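Side-chain contacts in nitrate transport protein (Parabacteroides distasonis, PDB 3HN0), which probably serves as the extracytoplasmic solute-binding component of an ABC importer, possibly for nitrate or a related small solute: residues I63-L68 and A276-E281; V186-T191 and I197-A202. All coordinates share one frame; numbering follows the deposited sequence. Where two conformers were deposited one is given.

Contact 1 (I63-L68 and A276-E281); sequences INAANL and AGFIPE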
ATOM      1  N   ILE A  63       9.238  14.248  -7.925  1.00 12.96           N
ATOM      2  CA  ILE A  63      10.553  14.898  -7.600  1.00 14.87           C
ATOM      3  C   ILE A  63      10.664  16.269  -8.291  1.00 13.66           C
ATOM      4  O   ILE A  63      11.145  17.226  -7.709  1.00 13.45           O
ATOM      5  CB  ILE A  63      11.780  13.975  -7.835  1.00 13.30           C
ATOM      6  CG1 ILE A  63      11.939  13.559  -9.284  1.00 16.17           C
ATOM      7  CG2 ILE A  63      11.639  12.671  -6.969  1.00 10.93           C
ATOM      8  CD1 ILE A  63      13.333  12.910  -9.544  1.00 14.26           C
ATOM      9  N   ASN A  64      10.166  16.383  -9.522  1.00 10.72           N
ATOM     10  CA  ASN A  64      10.181  17.671 -10.208  1.00 10.56           C
ATOM     11  C   ASN A  64       9.311  18.656  -9.513  1.00 11.10           C
ATOM     12  O   ASN A  64       9.640  19.840  -9.416  1.00 12.15           O
ATOM     13  CB  ASN A  64       9.737  17.549 -11.680  1.00 12.07           C
ATOM     14  CG  ASN A  64      10.693  16.690 -12.520  1.00 15.22           C
ATOM     15  OD1 ASN A  64      10.742  15.473 -12.339  1.00 19.04           O
ATOM     16  ND2 ASN A  64      11.434  17.314 -13.432  1.00 14.80           N
ATOM     17  N   ALA A  65       8.157  18.201  -9.060  1.00 12.69           N
ATOM     18  CA  ALA A  65       7.216  19.081  -8.371  1.00 14.06           C
ATOM     19  C   ALA A  65       7.876  19.651  -7.119  1.00 12.30           C
ATOM     20  O   ALA A  65       7.890  20.883  -6.879  1.00 12.40           O
ATOM     21  CB  ALA A  65       5.913  18.306  -8.048  1.00 14.26           C
ATOM     22  N   ALA A  66       8.513  18.779  -6.355  1.00 11.16           N
ATOM     23  CA  ALA A  66       9.232  19.207  -5.169  1.00 10.04           C
ATOM     24  C   ALA A  66      10.330  20.217  -5.453  1.00 11.36           C
ATOM     25  O   ALA A  66      10.464  21.228  -4.740  1.00 11.93           O
ATOM     26  CB  ALA A  66       9.795  18.005  -4.423  1.00  8.98           C
ATOM     27  N   ASN A  67      11.139  19.931  -6.460  1.00 10.83           N
ATOM     28  CA  ASN A  67      12.231  20.803  -6.864  1.00 12.38           C
ATOM     29  C   ASN A  67      11.717  22.166  -7.292  1.00 10.23           C
ATOM     30  O   ASN A  67      12.148  23.189  -6.792  1.00 12.64           O
ATOM     31  CB  ASN A  67      13.013  20.162  -8.015  1.00 12.21           C
ATOM     32  CG  ASN A  67      14.274  20.945  -8.330  1.00 18.34           C
ATOM     33  OD1 ASN A  67      15.031  21.279  -7.437  1.00 18.27           O
ATOM     34  ND2 ASN A  67      14.481  21.262  -9.593  1.00 21.28           N
ATOM     35  N   LEU A  68      10.736  22.202  -8.182  1.00 12.60           N
ATOM     36  CA  LEU A  68      10.148  23.481  -8.585  1.00 13.42           C
ATOM     37  C   LEU A  68       9.616  24.296  -7.398  1.00 12.74           C
ATOM     38  O   LEU A  68       9.846  25.515  -7.307  1.00 13.34           O
ATOM     39  CB  LEU A  68       9.002  23.259  -9.572  1.00 15.43           C
ATOM     40  CG  LEU A  68       9.377  22.737 -10.951  1.00 24.50           C
ATOM     41  CD1 LEU A  68       8.057  22.516 -11.764  1.00 25.62           C
ATOM     42  CD2 LEU A  68      10.289  23.677 -11.634  1.00 25.04           C
ATOM     43  N   ALA A 276       5.513  23.198   4.480  1.00 17.54           N
ATOM     44  CA  ALA A 276       4.076  22.895   4.568  1.00 17.73           C
ATOM     45  C   ALA A 276       3.258  23.567   3.443  1.00 19.59           C
ATOM     46  O   ALA A 276       2.228  23.053   3.077  1.00 17.83           O
ATOM     47  CB  ALA A 276       3.505  23.251   5.942  1.00 18.69           C
ATOM     48  N   GLY A 277       3.762  24.651   2.859  1.00 18.48           N
ATOM     49  CA  GLY A 277       3.054  25.336   1.763  1.00 18.19           C
ATOM     50  C   GLY A 277       2.949  24.548   0.437  1.00 16.70           C
ATOM     51  O   GLY A 277       2.235  24.950  -0.476  1.00 18.25           O
ATOM     52  N   PHE A 278       3.689  23.445   0.339  1.00 15.08           N
ATOM     53  CA  PHE A 278       3.648  22.584  -0.854  1.00 14.50           C
ATOM     54  C   PHE A 278       2.263  21.983  -1.057  1.00 18.96           C
ATOM     55  O   PHE A 278       1.821  21.777  -2.214  1.00 15.88           O
ATOM     56  CB  PHE A 278       4.677  21.476  -0.688  1.00 16.03           C
ATOM     57  CG  PHE A 278       4.857  20.579  -1.871  1.00 14.23           C
ATOM     58  CD1 PHE A 278       5.079  21.085  -3.134  1.00 19.32           C
ATOM     59  CD2 PHE A 278       4.940  19.187  -1.678  1.00 12.82           C
ATOM     60  CE1 PHE A 278       5.347  20.221  -4.189  1.00 15.93           C
ATOM     61  CE2 PHE A 278       5.183  18.340  -2.768  1.00 11.06           C
ATOM     62  CZ  PHE A 278       5.401  18.846  -3.975  1.00 18.90           C
ATOM     63  N   ILE A 279       1.590  21.702   0.058  1.00 16.31           N
ATOM     64  CA  ILE A 279       0.253  21.069   0.077  1.00 19.59           C
ATOM     65  C   ILE A 279      -0.806  22.086   0.562  1.00 20.60           C
ATOM     66  O   ILE A 279      -0.586  22.744   1.547  1.00 24.10           O
ATOM     67  CB  ILE A 279       0.335  19.821   0.929  1.00 20.10           C
ATOM     68  CG1 ILE A 279       1.250  18.806   0.206  1.00 22.44           C
ATOM     69  CG2 ILE A 279      -1.068  19.198   1.212  1.00 24.41           C
ATOM     70  CD1 ILE A 279       1.672  17.662   1.018  1.00 25.51           C
ATOM     71  N   PRO A 280      -1.959  22.202  -0.135  1.00 22.74           N
ATOM     72  CA  PRO A 280      -2.963  23.145   0.399  1.00 24.25           C
ATOM     73  C   PRO A 280      -3.424  22.774   1.818  1.00 27.72           C
ATOM     74  O   PRO A 280      -3.482  21.580   2.149  1.00 25.56           O
ATOM     75  CB  PRO A 280      -4.137  23.042  -0.592  1.00 23.98           C
ATOM     76  CG  PRO A 280      -3.911  21.778  -1.416  1.00 22.90           C
ATOM     77  CD  PRO A 280      -2.455  21.404  -1.277  1.00 23.29           C
ATOM     78  N   GLU A 281      -3.745  23.793   2.622  1.00 35.81           N
ATOM     79  CA  GLU A 281      -4.345  23.606   3.957  1.00 42.04           C
ATOM     80  C   GLU A 281      -5.750  22.999   3.807  1.00 47.34           C
ATOM     81  O   GLU A 281      -6.370  23.076   2.722  1.00 46.94           O
ATOM     82  CB  GLU A 281      -4.409  24.944   4.742  1.00 42.76           C
ATOM     83  CG  GLU A 281      -3.055  25.493   5.249  1.00 40.78           C
TER
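The ring of Phe278 reaches across to the backbone between Ala65 and Ala66, and the tight part of the contact lies at its far end. CE1 of Phe278 is 3.8 Å from Ala65 O, while CZ of Phe278 lies 3.9 Å from Ala66 N and 4.0 Å from Ala66 CA. Phe278 meets this peptide obliquely, by van der Waals contact. The two methyl groups approach the ring tip differently: Ala65 CB lies ahead of it, near the ring plane, 4.1 Å from Phe278 CZ, whereas Ala66 CB stands off to one side of the plane, 4.5 Å from the same atom. In the lobe built on the seven-stranded mixed sheet, consistent with the two-lobed fold of periplasmic binding proteins, helix 62-70 follows strand 57-61, and the chain reaches Phe278 after helix 251-264. Phe278 holds CG opposite its own N (chi1 -175°), which carries the ring out from the 3-10 turn toward the helix. Tyr69 also meets this ring, with the planes inclined at about 55°. Leu258 touches Ala66, and Ala185 and Val187 of strand 184-188 touch Ala65; all three contact residues are buried. The turn's start is looser: Ala276 faces solvent, and Gly277 meets nothing of the helix, its O taking a hydrogen bond from Lys76 NZ. Beyond Pro280 comes Glu281, whose carboxylate is not modelled.

Contact 2 (V186-T191 and I197-A202); sequences VVYTPT and IAFEDA
Tyr188 and Phe199 form an offset edge-to-face pair, the edge of Phe199 directed at the face of Tyr188; in the conformer described, one of two deposited for Phe199, the ring centroids are 6.0 Å apart and the planes at 69°. This joins helix 196-212 to strand 184-188 of the main sheet, where the order 33-40, 6-12, 57-61, 184-188, 76-82, with 184-188 antiparallel to its neighbours, is consistent with a type II periplasmic binding protein. Along Tyr188, CB makes the nearest approach, 4.0 Å from Phe199 CZ, with Phe199 CE2 slightly farther off. CG and CD1 of Tyr188 each lie 4.1 Å from that same CZ, so the contact is concentrated at the root of the tyrosine. With chi1 at 66°, CG of Tyr188 sits between its own N and carbonyl carbon, and the two side chains cross at about a right angle. The phenol end leaves Phe199 behind, its OH hydrogen-bonding to Glu193 OE1. Two residues back along the strand, Val186 adds a more open apolar contact, whose nearest atoms are Val186 CG1 and Phe199 CE1 at 4.3 Å.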
ATOM      1  N   VAL A 186       0.173  15.888  -9.549  1.00 10.57           N
ATOM      2  CA  VAL A 186      -0.671  16.882 -10.220  1.00 10.85           C
ATOM      3  C   VAL A 186      -0.421  18.177  -9.489  1.00 11.75           C
ATOM      4  O   VAL A 186      -0.765  18.296  -8.301  1.00 11.97           O
ATOM      5  CB  VAL A 186      -2.167  16.508 -10.179  1.00 12.22           C
ATOM      6  CG1 VAL A 186      -3.014  17.591 -10.859  1.00 14.51           C
ATOM      7  CG2 VAL A 186      -2.425  15.128 -10.806  1.00 16.61           C
ATOM      8  N   VAL A 187       0.108  19.171 -10.194  1.00 10.57           N
ATOM      9  CA  VAL A 187       0.388  20.478  -9.602  1.00  9.83           C
ATOM     10  C   VAL A 187      -0.459  21.559 -10.264  1.00 11.50           C
ATOM     11  O   VAL A 187      -0.912  21.380 -11.400  1.00 12.54           O
ATOM     12  CB  VAL A 187       1.894  20.833  -9.711  1.00 10.09           C
ATOM     13  CG1 VAL A 187       2.729  19.703  -8.996  1.00 13.73           C
ATOM     14  CG2 VAL A 187       2.341  21.125 -11.158  1.00  8.31           C
ATOM     15  N   TYR A 188      -0.666  22.670  -9.553  1.00 13.18           N
ATOM     16  CA  TYR A 188      -1.525  23.726 -10.031  1.00 13.26           C
ATOM     17  C   TYR A 188      -0.974  25.081  -9.632  1.00 15.61           C
ATOM     18  O   TYR A 188      -0.219  25.220  -8.643  1.00 13.96           O
ATOM     19  CB  TYR A 188      -2.961  23.523  -9.520  1.00 13.63           C
ATOM     20  CG  TYR A 188      -3.161  23.644  -8.054  1.00 11.88           C
ATOM     21  CD1 TYR A 188      -2.967  22.564  -7.202  1.00 13.85           C
ATOM     22  CD2 TYR A 188      -3.514  24.875  -7.466  1.00 11.71           C
ATOM     23  CE1 TYR A 188      -3.112  22.675  -5.869  1.00 17.46           C
ATOM     24  CE2 TYR A 188      -3.691  24.969  -6.122  1.00 13.22           C
ATOM     25  CZ  TYR A 188      -3.525  23.878  -5.312  1.00 14.87           C
ATOM     26  OH  TYR A 188      -3.662  23.985  -3.920  1.00 17.40           O
ATOM     27  N   THR A 189      -1.398  26.069 -10.392  1.00 12.41           N
ATOM     28  CA  THR A 189      -0.935  27.441 -10.189  1.00 13.64           C
ATOM     29  C   THR A 189      -1.961  28.198  -9.355  1.00 13.08           C
ATOM     30  O   THR A 189      -3.052  27.737  -9.095  1.00 16.39           O
ATOM     31  CB  THR A 189      -0.747  28.145 -11.549  1.00 16.27           C
ATOM     32  OG1 THR A 189      -1.946  28.015 -12.271  1.00 15.78           O
ATOM     33  CG2 THR A 189       0.425  27.572 -12.390  1.00 17.03           C
ATOM     34  N   PRO A 190      -1.594  29.393  -8.862  1.00 13.55           N
ATOM     35  CA  PRO A 190      -2.477  30.030  -7.905  1.00 13.13           C
ATOM     36  C   PRO A 190      -3.908  30.354  -8.355  1.00 11.33           C
ATOM     37  O   PRO A 190      -4.824  30.379  -7.520  1.00 14.86           O
ATOM     38  CB  PRO A 190      -1.709  31.344  -7.607  1.00 15.69           C
ATOM     39  CG  PRO A 190      -0.326  30.953  -7.693  1.00 17.20           C
ATOM     40  CD  PRO A 190      -0.259  30.014  -8.856  1.00 14.23           C
ATOM     41  N   THR A 191      -4.099  30.649  -9.631  1.00 16.86           N
ATOM     42  CA  THR A 191      -5.452  30.959 -10.102  1.00 17.17           C
ATOM     43  C   THR A 191      -6.303  29.711 -10.195  1.00 15.11           C
ATOM     44  O   THR A 191      -7.506  29.804 -10.386  1.00 12.39           O
ATOM     45  CB  THR A 191      -5.481  31.696 -11.450  1.00 20.92           C
ATOM     46  OG1 THR A 191      -4.690  30.991 -12.390  1.00 20.23           O
ATOM     47  CG2 THR A 191      -4.915  33.095 -11.277  1.00 26.03           C
ATOM     48  N   ILE A 197     -11.023  21.836  -5.769  1.00 11.16           N
ATOM     49  CA  ILE A 197     -11.999  20.815  -5.447  1.00  9.78           C
ATOM     50  C   ILE A 197     -12.803  20.381  -6.691  1.00 11.69           C
ATOM     51  O   ILE A 197     -13.027  19.212  -6.878  1.00  9.72           O
ATOM     52  CB  ILE A 197     -12.974  21.264  -4.330  1.00  8.87           C
ATOM     53  CG1 ILE A 197     -12.212  21.534  -3.042  1.00 13.36           C
ATOM     54  CG2 ILE A 197     -14.047  20.215  -4.112  1.00 11.84           C
ATOM     55  CD1 ILE A 197     -11.536  20.327  -2.462  1.00 18.19           C
ATOM     56  N   ALA A 198     -13.265  21.335  -7.499  1.00 10.92           N
ATOM     57  CA  ALA A 198     -13.986  20.974  -8.752  1.00 11.19           C
ATOM     58  C   ALA A 198     -13.140  20.045  -9.677  1.00 10.12           C
ATOM     59  O   ALA A 198     -13.626  19.066 -10.232  1.00  9.54           O
ATOM     60  CB  ALA A 198     -14.404  22.240  -9.502  1.00  7.58           C
ATOM     61  N   PHE A 199     -11.878  20.398  -9.857  1.00 10.67           N
ATOM     62  CA  PHE A 199     -11.024  19.609 -10.727  0.70 10.89           C
ATOM     63  C   PHE A 199     -10.684  18.255 -10.114  1.00 11.48           C
ATOM     64  O   PHE A 199     -10.636  17.268 -10.835  1.00 11.60           O
ATOM     65  CB  PHE A 199      -9.868  20.413 -11.401  0.70 12.62           C
ATOM     66  CG  PHE A 199      -8.572  20.597 -10.602  0.70 16.91           C
ATOM     67  CD1 PHE A 199      -7.766  19.522 -10.228  0.70 16.97           C
ATOM     68  CD2 PHE A 199      -8.081  21.897 -10.365  0.70 13.59           C
ATOM     69  CE1 PHE A 199      -6.540  19.732  -9.587  0.70 14.67           C
ATOM     70  CE2 PHE A 199      -6.884  22.099  -9.706  0.70 16.68           C
ATOM     71  CZ  PHE A 199      -6.100  21.005  -9.316  0.70 15.61           C
ATOM     72  N   GLU A 200     -10.503  18.208  -8.805  1.00 11.13           N
ATOM     73  CA  GLU A 200     -10.301  16.901  -8.116  1.00 12.14           C
ATOM     74  C   GLU A 200     -11.542  16.045  -8.254  1.00  9.96           C
ATOM     75  O   GLU A 200     -11.428  14.872  -8.500  1.00 11.96           O
ATOM     76  CB  GLU A 200      -9.936  17.055  -6.646  1.00 11.18           C
ATOM     77  CG  GLU A 200      -8.585  17.690  -6.424  1.00 15.37           C
ATOM     78  CD  GLU A 200      -8.214  17.774  -4.953  1.00 21.09           C
ATOM     79  OE1 GLU A 200      -9.072  18.207  -4.143  1.00 15.62           O
ATOM     80  OE2 GLU A 200      -7.060  17.415  -4.615  1.00 16.62           O
ATOM     81  N   ASP A 201     -12.729  16.591  -8.041  1.00  8.32           N
ATOM     82  CA  ASP A 201     -13.941  15.829  -8.249  1.00 11.11           C
ATOM     83  C   ASP A 201     -13.979  15.240  -9.657  1.00 11.01           C
ATOM     84  O   ASP A 201     -14.308  14.065  -9.831  1.00 11.11           O
ATOM     85  CB  ASP A 201     -15.208  16.663  -8.030  1.00 12.06           C
ATOM     86  CG  ASP A 201     -15.421  17.141  -6.593  1.00 17.17           C
ATOM     87  OD1 ASP A 201     -14.770  16.649  -5.671  1.00 15.45           O
ATOM     88  OD2 ASP A 201     -16.287  18.048  -6.432  1.00 15.97           O
ATOM     89  N   ALA A 202     -13.651  16.049 -10.672  1.00 11.52           N
ATOM     90  CA  ALA A 202     -13.737  15.536 -12.048  1.00 13.06           C
ATOM     91  C   ALA A 202     -12.652  14.505 -12.308  1.00 11.07           C
ATOM     92  O   ALA A 202     -12.850  13.564 -13.055  1.00 12.74           O
ATOM     93  CB  ALA A 202     -13.641  16.688 -13.039  1.00 13.42           C
TER

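How the contacts relate
Strand 184-188 ties the two contacts together, their centres being 14 Å apart. Its side chains alternate: Val186 and Tyr188 point toward helix 196-212 in contact 2, whereas Val187 points away from it and meets contact 1, with Val187 CG1 3.6 Å from Ala65 CB. Helices 62-70 and 196-212 therefore pack against side chains from opposite faces of this strand. The second junction runs through the C-terminal segment, where Pro280 CG lies 3.3 Å from Tyr188 OH, a packing contact. Both contacts are buried within one lobe; the centres of contacts 1 and 2 lie about 16 and 17 Å from the centre of the chain. Relatives bind substrate in the cleft between lobes.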